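PDB 3M4X: NOL1/NOP2/sun family protein, which probably methylates cytosine in ribosomal RNA, joining a Rossmann-like methyltransferase domain to a C-terminal PUA-like RNA-binding domain. Local coordinates for residues A[157-162]-A[353-358]. Sequence-based numbering, arbitrary orientation.
Sequences NAIVTN and WEVPEL
Pro356 and Val355 meet Asn157 and Ile159 where the Rossmann-like methyltransferase sheet touches the first C-terminal domain, a worked example of an apolar contact, with no hydrogen bond between the two segments, beside a strand pairing that joins the same two parts of the chain. Strand 158-161 is tied by backbone bonds to strand 132-136 and, antiparallel, to strand 367-370, which the C-terminal part of the chain contributes to the methyltransferase-domain sheet. Strand 351-355, by contrast, belongs to a separate four-stranded antiparallel sheet and runs out into Pro356. Pro356 points its ring CG at the backbone of Asn157, 3.9 Å from Asn157 CA. The amide of Asn157 turns away from this ring, and its ND2 makes a weak hydrogen bond to Gly131 O, so that backbone and CB, rather than the polar end, meet the proline. Ile159 reaches across with the tip of its longer branch: a chi2 of -60° turns CD1 out of the extended position anti to CA and brings this methyl to 4.4 Å from Pro356 CD. Leu132, in the neighbouring strand, touches both Ile159 and Pro356 and extends the apolar patch. Val355, whose side chain also packs on Thr370 and Leu346, brings its CG1 methyl to 4.2 Å from Ile159 CD1.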
loop_
_atom_site.group_PDB
_atom_site.type_symbol
_atom_site.label_atom_id
_atom_site.label_comp_id
_atom_site.label_asym_id
_atom_site.label_seq_id
_atom_site.Cartn_x
_atom_site.Cartn_y
_atom_site.Cartn_z
ATOM N N ASN A 157 3.820 3.069 -11.031
ATOM C CA ASN A 157 2.767 2.494 -11.874
ATOM C C ASN A 157 1.379 2.443 -11.206
ATOM O O ASN A 157 0.551 1.588 -11.533
ATOM C CB ASN A 157 3.163 1.085 -12.345
ATOM C CG ASN A 157 3.295 0.102 -11.192
ATOM O OD1 ASN A 157 3.471 0.508 -10.042
ATOM N ND2 ASN A 157 3.211 -1.196 -11.492
ATOM N N ALA A 158 1.121 3.365 -10.283
ATOM C CA ALA A 158 -0.134 3.345 -9.546
ATOM C C ALA A 158 -1.085 4.464 -9.964
ATOM O O ALA A 158 -0.657 5.573 -10.283
ATOM C CB ALA A 158 0.125 3.405 -8.041
ATOM N N ILE A 159 -2.376 4.147 -9.978
ATOM C CA ILE A 159 -3.420 5.158 -10.069
ATOM C C ILE A 159 -4.137 5.166 -8.733
ATOM O O ILE A 159 -4.695 4.160 -8.336
ATOM C CB ILE A 159 -4.456 4.812 -11.139
ATOM C CG1 ILE A 159 -3.783 4.632 -12.499
ATOM C CG2 ILE A 159 -5.508 5.891 -11.208
ATOM C CD1 ILE A 159 -3.075 5.854 -12.973
ATOM N N VAL A 160 -4.109 6.288 -8.031
ATOM C CA VAL A 160 -4.801 6.387 -6.753
ATOM C C VAL A 160 -6.216 6.958 -6.936
ATOM O O VAL A 160 -6.419 8.063 -7.445
ATOM C CB VAL A 160 -3.992 7.195 -5.716
ATOM C CG1 VAL A 160 -4.805 7.409 -4.466
ATOM C CG2 VAL A 160 -2.705 6.454 -5.370
ATOM N N THR A 161 -7.190 6.171 -6.515
ATOM C CA THR A 161 -8.593 6.461 -6.751
ATOM C C THR A 161 -9.334 6.835 -5.467
ATOM O O THR A 161 -8.983 6.387 -4.365
ATOM C CB THR A 161 -9.259 5.245 -7.410
ATOM O OG1 THR A 161 -8.980 5.271 -8.815
ATOM C CG2 THR A 161 -10.730 5.281 -7.218
ATOM N N ASN A 162 -10.368 7.653 -5.620
ATOM C CA ASN A 162 -11.157 8.120 -4.487
ATOM C C ASN A 162 -12.638 7.829 -4.679
ATOM O O ASN A 162 -13.426 8.735 -4.901
ATOM C CB ASN A 162 -10.947 9.619 -4.305
ATOM C CG ASN A 162 -11.773 10.186 -3.187
ATOM O OD1 ASN A 162 -12.138 11.359 -3.211
ATOM N ND2 ASN A 162 -12.082 9.356 -2.194
ATOM N N TRP A 353 2.562 14.119 -15.969
ATOM C CA TRP A 353 2.380 12.787 -15.421
ATOM C C TRP A 353 2.796 11.763 -16.435
ATOM O O TRP A 353 2.619 11.951 -17.635
ATOM C CB TRP A 353 0.906 12.536 -15.084
ATOM C CG TRP A 353 0.415 13.297 -13.919
ATOM C CD1 TRP A 353 -0.172 14.528 -13.930
ATOM C CD2 TRP A 353 0.445 12.873 -12.557
ATOM N NE1 TRP A 353 -0.501 14.902 -12.649
ATOM C CE2 TRP A 353 -0.123 13.904 -11.786
ATOM C CE3 TRP A 353 0.910 11.729 -11.904
ATOM C CZ2 TRP A 353 -0.244 13.820 -10.407
ATOM C CZ3 TRP A 353 0.789 11.650 -10.537
ATOM C CH2 TRP A 353 0.221 12.687 -9.803
ATOM N N GLU A 354 3.325 10.651 -15.953
ATOM C CA GLU A 354 3.614 9.538 -16.833
ATOM C C GLU A 354 2.691 8.431 -16.389
ATOM O O GLU A 354 2.798 7.949 -15.261
ATOM C CB GLU A 354 5.075 9.109 -16.708
ATOM C CG GLU A 354 5.425 7.867 -17.512
ATOM C CD GLU A 354 6.876 7.483 -17.365
ATOM O OE1 GLU A 354 7.681 8.352 -16.970
ATOM O OE2 GLU A 354 7.213 6.315 -17.634
ATOM N N VAL A 355 1.779 8.047 -17.277
ATOM C CA VAL A 355 0.700 7.131 -16.944
ATOM C C VAL A 355 0.925 5.788 -17.618
ATOM O O VAL A 355 1.274 5.734 -18.792
ATOM C CB VAL A 355 -0.656 7.693 -17.413
ATOM C CG1 VAL A 355 -1.793 6.861 -16.849
ATOM C CG2 VAL A 355 -0.798 9.136 -16.981
ATOM N N PRO A 356 0.726 4.693 -16.874
ATOM C CA PRO A 356 0.954 3.369 -17.448
ATOM C C PRO A 356 0.057 3.143 -18.646
ATOM O O PRO A 356 -1.051 3.669 -18.722
ATOM C CB PRO A 356 0.569 2.427 -16.309
ATOM C CG PRO A 356 0.745 3.241 -15.085
ATOM C CD PRO A 356 0.316 4.613 -15.467
ATOM N N GLU A 357 0.544 2.361 -19.590
ATOM C CA GLU A 357 -0.193 2.141 -20.813
ATOM C C GLU A 357 -1.449 1.334 -20.516
ATOM O O GLU A 357 -2.420 1.402 -21.257
ATOM C CB GLU A 357 0.688 1.427 -21.834
ATOM C CG GLU A 357 0.310 1.735 -23.259
ATOM C CD GLU A 357 0.482 3.202 -23.588
ATOM O OE1 GLU A 357 1.448 3.812 -23.083
ATOM O OE2 GLU A 357 -0.346 3.745 -24.347
ATOM N N LEU A 358 -1.415 0.588 -19.413
ATOM C CA LEU A 358 -2.509 -0.280 -19.002
ATOM C C LEU A 358 -3.702 0.494 -18.472
ATOM O O LEU A 358 -4.799 -0.047 -18.367
ATOM C CB LEU A 358 -2.046 -1.238 -17.898
ATOM C CG LEU A 358 -1.400 -2.566 -18.261
ATOM C CD1 LEU A 358 -2.283 -3.313 -19.245
ATOM C CD2 LEU A 358 -0.024 -2.324 -18.839
#